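Local structure of adenosine monophosphate-protein transferase vopS (Vibrio parahaemolyticus, 3LET) at residues Asp208-Leu213 with Gly282-Met287; Lys246-Gly251 with Ile272-Phe277. The protein transfers AMP from ATP to a threonine of host Rho GTPases, blocking their downstream signalling and so disrupting actin assembly in infected cells. All coordinates share one frame; numbering follows the deposited sequence.

Contact 1 of 2, residues Asp208-Leu213 with Gly282-Met287; sequences DNLKEL and GRMGRM
Met284 lays its sulfur and methyl end against Leu213 and the neighbouring turn of helix 207-217. The chain bends at both chi2 (-62°) and chi3 (-80°), which carries CE across to the other helix, 3.4 Å from the carbonyl oxygen Leu210 O and 4.1 Å from Leu210 CB. The side chain of Leu213 runs past that of Met284 in the opposite direction, with Leu213 CG 4.0 Å from Met284 SD. One branch, Leu213 CD2, also reaches Met287, touching its CG at 4.0 Å. A flexible, unbranched methionine suits this place because it can bend to fit the branched end of Leu213. No hydrogen bond spans the segments: their axes stand 11.5 Å apart at 116°, a spacing bridged by long apolar side chains. Leu193 and Leu194 of helix 184-199 touch Met287, and Phe277 touches both Leu210 and Met284. Elsewhere on helix 281-295, Arg283 forms a salt bridge with Asp186 and Arg286 one with Glu307. This is the helical core of the Fic fold: the same helix carries Gly282 and Arg286, which by similarity to relatives probably bind ATP, while Met284 and Met287 pack against helix 207-217, away from that site.

Contact 2 of 2, residues Lys246-Gly251 with Ile272-Phe277; sequences KQHIEG and IGYHGF
The imidazole of His248 presents a face to the edge of the Tyr274 ring in a T-shaped (edge-to-face) pair, centroids 5.6 Å apart and planes at 70°. His248 CG lies in the plane of the phenol, beside its edge. Tyr274 CE2 does the touching, 3.8 Å from His248 CB and nearly as close to CG. His248 reaches across because its ring is anti to the backbone N (chi1 -173°). One water completes the bridge, 2.8 Å from His248 ND1 and 2.7 Å from Tyr274 OH, while His248 NE2 makes a weak hydrogen bond to His266 O. Ile138 of helix 113-139 touches both side chains. Beyond Tyr274 the helix ends in a Schellman motif with His275, at positive phi, as its C-prime residue; the face of the His275 ring lies over Ile272 O, 3.7 Å from the plane. His275 also opens the Fic motif, in which Phe277 N bonds to Asn281 OD1. Within helix 238-255, Lys246 NZ approaches the syn lone pair of Glu250 OE1 at 2.8 Å, a salt bridge one turn along the helix. Histidine and tyrosine suit this buried place because each offers a flat ring for packing together with a polar atom that can reach water: the rings pack directly, and the shared water meets the polar needs of His248 ND1 and Tyr274 OH without parting them.

Overall arrangement
Both contacts are buried in the Fic domain and involve different helices: 207-217 with 281-295 in contact 1, and 238-255 with the end of 260-274 in contact 2. Contact 2 lies deeper: its centre is about 7 Å from that of the chain, against about 13 Å for the centre of contact 1. The second segments hold the start and the end of the Fic motif. The contacts meet where Leu210 CD1 lies 3.5 Å from Ile249 CD1, and where Met284 CE packs 3.8 Å from Phe277 CZ. Contact 1 is apolar apart from a methyl group resting on a backbone carbonyl, whereas contact 2 combines aromatic packing with a polar link through one water.

Contact 1 of 2, residues Asp208-Leu213 with Gly282-Met287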
ATOM      1  N   ASP A 208      -8.874  -2.909   6.826  1.00 15.54           N
ATOM      2  CA  ASP A 208     -10.239  -2.648   6.355  1.00 16.34           C
ATOM      3  C   ASP A 208     -10.858  -1.522   7.194  1.00 15.04           C
ATOM      4  O   ASP A 208     -11.501  -0.610   6.665  1.00 15.92           O
ATOM      5  CB  ASP A 208     -11.114  -3.884   6.488  1.00 22.40           C
ATOM      6  CG  ASP A 208     -10.933  -4.860   5.341  1.00 45.86           C
ATOM      7  OD1 ASP A 208     -10.344  -4.473   4.317  1.00 32.53           O
ATOM      8  OD2 ASP A 208     -11.401  -6.016   5.462  1.00 60.87           O
ATOM      9  N   ASN A 209     -10.669  -1.587   8.503  1.00 16.27           N
ATOM     10  CA  ASN A 209     -11.208  -0.538   9.372  1.00 14.70           C
ATOM     11  C   ASN A 209     -10.582   0.810   9.049  1.00 13.36           C
ATOM     12  O   ASN A 209     -11.246   1.844   9.086  1.00 15.89           O
ATOM     13  CB  ASN A 209     -10.981  -0.862  10.849  1.00 21.78           C
ATOM     14  CG  ASN A 209     -11.866  -1.995  11.343  1.00 23.24           C
ATOM     15  OD1 ASN A 209     -12.766  -2.461  10.643  1.00 19.01           O
ATOM     16  ND2 ASN A 209     -11.599  -2.456  12.554  1.00 18.20           N
ATOM     17  N   LEU A 210      -9.287   0.812   8.768  1.00 13.79           N
ATOM     18  CA  LEU A 210      -8.616   2.074   8.434  1.00 17.12           C
ATOM     19  C   LEU A 210      -9.112   2.620   7.095  1.00 20.37           C
ATOM     20  O   LEU A 210      -9.218   3.830   6.903  1.00 13.56           O
ATOM     21  CB  LEU A 210      -7.101   1.910   8.357  1.00 11.68           C
ATOM     22  CG  LEU A 210      -6.357   1.559   9.638  1.00 16.57           C
ATOM     23  CD1 LEU A 210      -4.857   1.859   9.438  1.00 11.96           C
ATOM     24  CD2 LEU A 210      -6.891   2.348  10.805  1.00 17.10           C
ATOM     25  N   LYS A 211      -9.399   1.748   6.145  1.00 11.88           N
ATOM     26  CA  LYS A 211      -9.886   2.257   4.852  1.00 10.99           C
ATOM     27  C   LYS A 211     -11.270   2.887   5.033  1.00 20.31           C
ATOM     28  O   LYS A 211     -11.604   3.881   4.383  1.00 18.09           O
ATOM     29  CB  LYS A 211      -9.931   1.134   3.815  1.00 14.01           C
ATOM     30  CG  LYS A 211      -8.500   0.709   3.416  1.00 21.13           C
ATOM     31  CD  LYS A 211      -8.501  -0.571   2.576  1.00 27.42           C
ATOM     32  CE  LYS A 211      -9.020  -0.296   1.179  1.00 42.98           C
ATOM     33  NZ  LYS A 211      -8.551  -1.322   0.209  1.00 56.54           N
ATOM     34  N   GLU A 212     -12.070   2.316   5.919  0.91 13.75           N
ATOM     35  CA  GLU A 212     -13.401   2.879   6.191  1.00 20.43           C
ATOM     36  C   GLU A 212     -13.293   4.250   6.852  1.00 19.24           C
ATOM     37  O   GLU A 212     -13.982   5.185   6.476  1.00 16.51           O
ATOM     38  CB  GLU A 212     -14.219   1.957   7.073  1.00 27.44           C
ATOM     39  CG  GLU A 212     -14.574   0.654   6.405  1.00 36.73           C
ATOM     40  CD  GLU A 212     -15.469  -0.212   7.281  1.00 47.28           C
ATOM     41  OE1 GLU A 212     -16.431   0.343   7.872  1.00 45.54           O
ATOM     42  OE2 GLU A 212     -15.193  -1.435   7.375  1.00 51.37           O
ATOM     43  N   LEU A 213     -12.402   4.378   7.819  1.00 13.95           N
ATOM     44  CA  LEU A 213     -12.173   5.683   8.456  1.00 13.48           C
ATOM     45  C   LEU A 213     -11.673   6.679   7.419  1.00 15.87           C
ATOM     46  O   LEU A 213     -12.170   7.788   7.319  1.00 19.25           O
ATOM     47  CB  LEU A 213     -11.155   5.551   9.593  1.00 15.07           C
ATOM     48  CG  LEU A 213     -10.679   6.871  10.212  1.00 19.86           C
ATOM     49  CD1 LEU A 213     -11.860   7.743  10.712  1.00 15.62           C
ATOM     50  CD2 LEU A 213      -9.688   6.568  11.355  1.00 19.26           C
ATOM     51  N   GLY A 282      -1.256  12.302   5.758  1.00 16.81           N
ATOM     52  CA  GLY A 282      -0.974  13.146   6.910  1.00 18.73           C
ATOM     53  C   GLY A 282      -2.204  13.209   7.816  1.00 18.16           C
ATOM     54  O   GLY A 282      -2.113  13.045   9.048  1.00 14.75           O
ATOM     55  N   ARG A 283      -3.376  13.387   7.205  1.00 15.72           N
ATOM     56  CA  ARG A 283      -4.621  13.448   7.978  1.00 14.88           C
ATOM     57  C   ARG A 283      -4.867  12.130   8.686  1.00 12.73           C
ATOM     58  O   ARG A 283      -5.258  12.122   9.845  1.00 18.10           O
ATOM     59  CB  ARG A 283      -5.823  13.695   7.052  1.00 19.12           C
ATOM     60  CG  ARG A 283      -5.974  15.144   6.680  1.00 25.79           C
ATOM     61  CD  ARG A 283      -7.078  15.306   5.655  1.00 30.68           C
ATOM     62  NE  ARG A 283      -7.251  16.715   5.353  1.00 32.96           N
ATOM     63  CZ  ARG A 283      -8.390  17.380   5.486  1.00 32.98           C
ATOM     64  NH1 ARG A 283      -9.485  16.751   5.888  1.00 21.46           N
ATOM     65  NH2 ARG A 283      -8.431  18.673   5.186  1.00 27.75           N
ATOM     66  N   MET A 284      -4.664  11.011   7.996  1.00 13.18           N
ATOM     67  CA  MET A 284      -4.892   9.714   8.635  1.00 13.72           C
ATOM     68  C   MET A 284      -3.914   9.471   9.766  1.00 11.48           C
ATOM     69  O   MET A 284      -4.300   8.963  10.832  1.00 14.55           O
ATOM     70  CB  MET A 284      -4.773   8.550   7.649  1.00 13.36           C
ATOM     71  CG  MET A 284      -6.078   8.227   6.920  1.00 26.88           C
ATOM     72  SD  MET A 284      -7.396   7.712   8.065  1.00 21.50           S
ATOM     73  CE  MET A 284      -7.012   5.987   8.413  1.00 19.45           C
ATOM     74  N   GLY A 285      -2.638   9.748   9.508  1.00  9.84           N
ATOM     75  CA  GLY A 285      -1.594   9.490  10.501  1.00 11.82           C
ATOM     76  C   GLY A 285      -1.839  10.267  11.785  1.00 18.15           C
ATOM     77  O   GLY A 285      -1.733   9.733  12.906  1.00 11.00           O
ATOM     78  N   ARG A 286      -2.183  11.535  11.637  1.00 15.03           N
ATOM     79  CA  ARG A 286      -2.531  12.366  12.812  1.00 14.66           C
ATOM     80  C   ARG A 286      -3.814  11.918  13.484  1.00 14.34           C
ATOM     81  O   ARG A 286      -3.908  11.915  14.699  1.00 13.06           O
ATOM     82  CB  ARG A 286      -2.639  13.833  12.396  1.00 12.84           C
ATOM     83  CG  ARG A 286      -1.302  14.357  11.908  1.00 15.13           C
ATOM     84  CD  ARG A 286      -1.196  15.887  11.921  1.00 18.43           C
ATOM     85  NE  ARG A 286       0.133  16.267  11.418  1.00 19.13           N
ATOM     86  CZ  ARG A 286       0.413  16.405  10.134  1.00 25.70           C
ATOM     87  NH1 ARG A 286      -0.552  16.257   9.234  1.00 27.20           N
ATOM     88  NH2 ARG A 286       1.646  16.702   9.745  1.00 32.43           N
ATOM     89  N   MET A 287      -4.815  11.529  12.699  1.00 13.17           N
ATOM     90  CA  MET A 287      -6.046  11.036  13.310  1.00 13.01           C
ATOM     91  C   MET A 287      -5.749   9.744  14.085  1.00 11.75           C
ATOM     92  O   MET A 287      -6.229   9.573  15.212  1.00 12.91           O
ATOM     93  CB  MET A 287      -7.126  10.832  12.236  1.00 12.78           C
ATOM     94  CG  MET A 287      -8.382  10.108  12.711  1.00 19.35           C
ATOM     95  SD  MET A 287      -9.364  11.169  13.826  1.00 20.96           S
ATOM     96  CE  MET A 287     -10.131  12.281  12.623  1.00 21.26           C
TER

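Contact 2 of 2, residues Lys246-Gly251 with Ile272-Phe277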
ATOM      1  N   LYS A 246      -0.677  -2.381   5.810  1.00 11.53           N
ATOM      2  CA  LYS A 246      -1.534  -3.466   6.248  1.00  9.98           C
ATOM      3  C   LYS A 246      -0.711  -4.475   7.036  1.00 14.02           C
ATOM      4  O   LYS A 246      -1.132  -4.942   8.105  1.00 17.23           O
ATOM      5  CB  LYS A 246      -2.191  -4.122   5.025  1.00 13.87           C
ATOM      6  CG  LYS A 246      -2.995  -5.399   5.333  1.00 17.54           C
ATOM      7  CD  LYS A 246      -3.613  -5.918   4.045  1.00 13.23           C
ATOM      8  CE  LYS A 246      -4.024  -7.398   4.182  1.00 20.38           C
ATOM      9  NZ  LYS A 246      -5.179  -7.534   5.085  1.00 26.05           N
ATOM     10  N   GLN A 247       0.475  -4.821   6.531  1.00 14.37           N
ATOM     11  CA  GLN A 247       1.292  -5.841   7.209  1.00 13.37           C
ATOM     12  C   GLN A 247       1.858  -5.237   8.485  1.00 17.26           C
ATOM     13  O   GLN A 247       2.104  -5.939   9.468  1.00 19.80           O
ATOM     14  CB  GLN A 247       2.461  -6.287   6.292  1.00 15.01           C
ATOM     15  CG  GLN A 247       3.579  -7.055   6.995  1.00 37.30           C
ATOM     16  CD  GLN A 247       3.102  -8.323   7.692  1.00 41.95           C
ATOM     17  OE1 GLN A 247       2.140  -8.968   7.256  1.00 44.42           O
ATOM     18  NE2 GLN A 247       3.783  -8.686   8.783  1.00 39.78           N
ATOM     19  N   HIS A 248       2.041  -3.928   8.476  1.00 12.33           N
ATOM     20  CA  HIS A 248       2.579  -3.239   9.671  1.00 13.60           C
ATOM     21  C   HIS A 248       1.608  -3.387  10.829  1.00 18.55           C
ATOM     22  O   HIS A 248       2.004  -3.712  11.955  1.00 17.53           O
ATOM     23  CB  HIS A 248       2.798  -1.768   9.361  1.00 13.46           C
ATOM     24  CG  HIS A 248       3.488  -1.016  10.465  1.00 16.20           C
ATOM     25  ND1 HIS A 248       4.708  -1.404  10.967  1.00 20.63           N
ATOM     26  CD2 HIS A 248       3.108   0.073  11.179  1.00 22.18           C
ATOM     27  CE1 HIS A 248       5.068  -0.569  11.932  1.00 22.66           C
ATOM     28  NE2 HIS A 248       4.120   0.333  12.079  1.00 20.09           N
ATOM     29  N   ILE A 249       0.325  -3.160  10.556  1.00 13.87           N
ATOM     30  CA  ILE A 249      -0.621  -3.077  11.656  1.00 16.28           C
ATOM     31  C   ILE A 249      -1.218  -4.428  12.016  1.00 16.61           C
ATOM     32  O   ILE A 249      -1.556  -4.667  13.171  1.00 19.80           O
ATOM     33  CB  ILE A 249      -1.738  -2.055  11.382  1.00 15.70           C
ATOM     34  CG1 ILE A 249      -2.610  -2.465  10.170  1.00  9.96           C
ATOM     35  CG2 ILE A 249      -1.092  -0.657  11.154  1.00 12.96           C
ATOM     36  CD1 ILE A 249      -3.602  -1.352   9.733  1.00 17.50           C
ATOM     37  N   GLU A 250      -1.398  -5.283  11.022  1.00 17.37           N
ATOM     38  CA  GLU A 250      -2.013  -6.589  11.255  1.00 17.48           C
ATOM     39  C   GLU A 250      -0.981  -7.661  11.604  1.00 18.98           C
ATOM     40  O   GLU A 250      -1.342  -8.711  12.153  1.00 18.20           O
ATOM     41  CB  GLU A 250      -2.815  -7.036  10.027  1.00 16.43           C
ATOM     42  CG  GLU A 250      -3.991  -6.101   9.692  1.00 15.62           C
ATOM     43  CD  GLU A 250      -4.690  -6.472   8.391  1.00 21.81           C
ATOM     44  OE1 GLU A 250      -4.274  -7.440   7.692  1.00 17.27           O
ATOM     45  OE2 GLU A 250      -5.667  -5.768   8.040  1.00 18.11           O
ATOM     46  N   GLY A 251       0.283  -7.368  11.313  1.00 15.19           N
ATOM     47  CA  GLY A 251       1.385  -8.326  11.472  1.00 16.87           C
ATOM     48  C   GLY A 251       2.446  -7.807  12.429  1.00 17.48           C
ATOM     49  O   GLY A 251       2.486  -8.230  13.579  1.00 24.88           O
ATOM     50  N   ILE A 272       2.241   7.306   7.341  1.00 12.32           N
ATOM     51  CA  ILE A 272       2.841   8.345   6.534  1.00 12.92           C
ATOM     52  C   ILE A 272       4.115   7.800   5.911  1.00 15.74           C
ATOM     53  O   ILE A 272       4.406   8.058   4.737  1.00 18.20           O
ATOM     54  CB  ILE A 272       3.134   9.625   7.353  1.00 10.43           C
ATOM     55  CG1 ILE A 272       1.811  10.268   7.805  1.00 12.29           C
ATOM     56  CG2 ILE A 272       3.914  10.635   6.516  1.00 23.23           C
ATOM     57  CD1 ILE A 272       2.004  11.291   8.961  1.00 13.55           C
ATOM     58  N   GLY A 273       4.833   7.002   6.683  1.00 14.28           N
ATOM     59  CA  GLY A 273       6.136   6.484   6.273  1.00 18.70           C
ATOM     60  C   GLY A 273       6.056   5.468   5.139  1.00 17.85           C
ATOM     61  O   GLY A 273       6.972   5.354   4.329  1.00 15.33           O
ATOM     62  N   TYR A 274       4.990   4.688   5.115  1.00 12.76           N
ATOM     63  CA  TYR A 274       4.810   3.696   4.047  1.00  9.62           C
ATOM     64  C   TYR A 274       3.930   4.264   2.933  1.00 16.34           C
ATOM     65  O   TYR A 274       3.782   3.630   1.890  1.00 14.79           O
ATOM     66  CB  TYR A 274       4.139   2.447   4.610  1.00  9.22           C
ATOM     67  CG  TYR A 274       5.035   1.524   5.404  1.00 10.95           C
ATOM     68  CD1 TYR A 274       6.285   1.118   4.885  1.00 11.08           C
ATOM     69  CD2 TYR A 274       4.614   0.996   6.626  1.00 12.69           C
ATOM     70  CE1 TYR A 274       7.084   0.244   5.570  1.00 15.12           C
ATOM     71  CE2 TYR A 274       5.415   0.127   7.330  1.00 16.00           C
ATOM     72  CZ  TYR A 274       6.655  -0.243   6.788  1.00 16.95           C
ATOM     73  OH  TYR A 274       7.472  -1.097   7.454  1.00 16.96           O
ATOM     74  N   HIS A 275       3.342   5.448   3.151  1.00 13.56           N
ATOM     75  CA  HIS A 275       2.397   6.041   2.186  1.00 13.91           C
ATOM     76  C   HIS A 275       1.248   5.061   1.975  1.00 17.22           C
ATOM     77  O   HIS A 275       1.035   4.560   0.868  1.00 14.19           O
ATOM     78  CB  HIS A 275       3.076   6.343   0.845  1.00 16.16           C
ATOM     79  CG  HIS A 275       4.114   7.412   0.952  1.00 33.64           C
ATOM     80  ND1 HIS A 275       3.820   8.749   0.781  1.00 36.01           N
ATOM     81  CD2 HIS A 275       5.427   7.353   1.277  1.00 41.96           C
ATOM     82  CE1 HIS A 275       4.915   9.463   0.963  1.00 47.02           C
ATOM     83  NE2 HIS A 275       5.905   8.641   1.264  1.00 47.43           N
ATOM     84  N   GLY A 276       0.523   4.763   3.042  1.00 15.49           N
ATOM     85  CA  GLY A 276      -0.474   3.696   3.009  1.00 14.10           C
ATOM     86  C   GLY A 276      -1.746   4.021   2.240  1.00 23.28           C
ATOM     87  O   GLY A 276      -2.561   3.106   1.984  1.00 19.73           O
ATOM     88  N   PHE A 277      -1.949   5.304   1.916  1.00 13.24           N
ATOM     89  CA  PHE A 277      -3.121   5.744   1.146  1.00 15.96           C
ATOM     90  C   PHE A 277      -2.674   6.568  -0.052  1.00 20.75           C
ATOM     91  O   PHE A 277      -1.573   7.098  -0.059  1.00 19.80           O
ATOM     92  CB  PHE A 277      -4.093   6.563   2.046  1.00 16.14           C
ATOM     93  CG  PHE A 277      -4.608   5.779   3.216  1.00 15.96           C
ATOM     94  CD1 PHE A 277      -5.688   4.909   3.063  1.00 21.32           C
ATOM     95  CD2 PHE A 277      -3.961   5.829   4.426  1.00 18.70           C
ATOM     96  CE1 PHE A 277      -6.141   4.136   4.131  1.00 17.66           C
ATOM     97  CE2 PHE A 277      -4.401   5.054   5.513  1.00 23.37           C
ATOM     98  CZ  PHE A 277      -5.510   4.217   5.357  1.00 15.98           C
TER
HETATM   99  O   HOH W   1       6.313  -2.780   9.150  1.00 21.90           O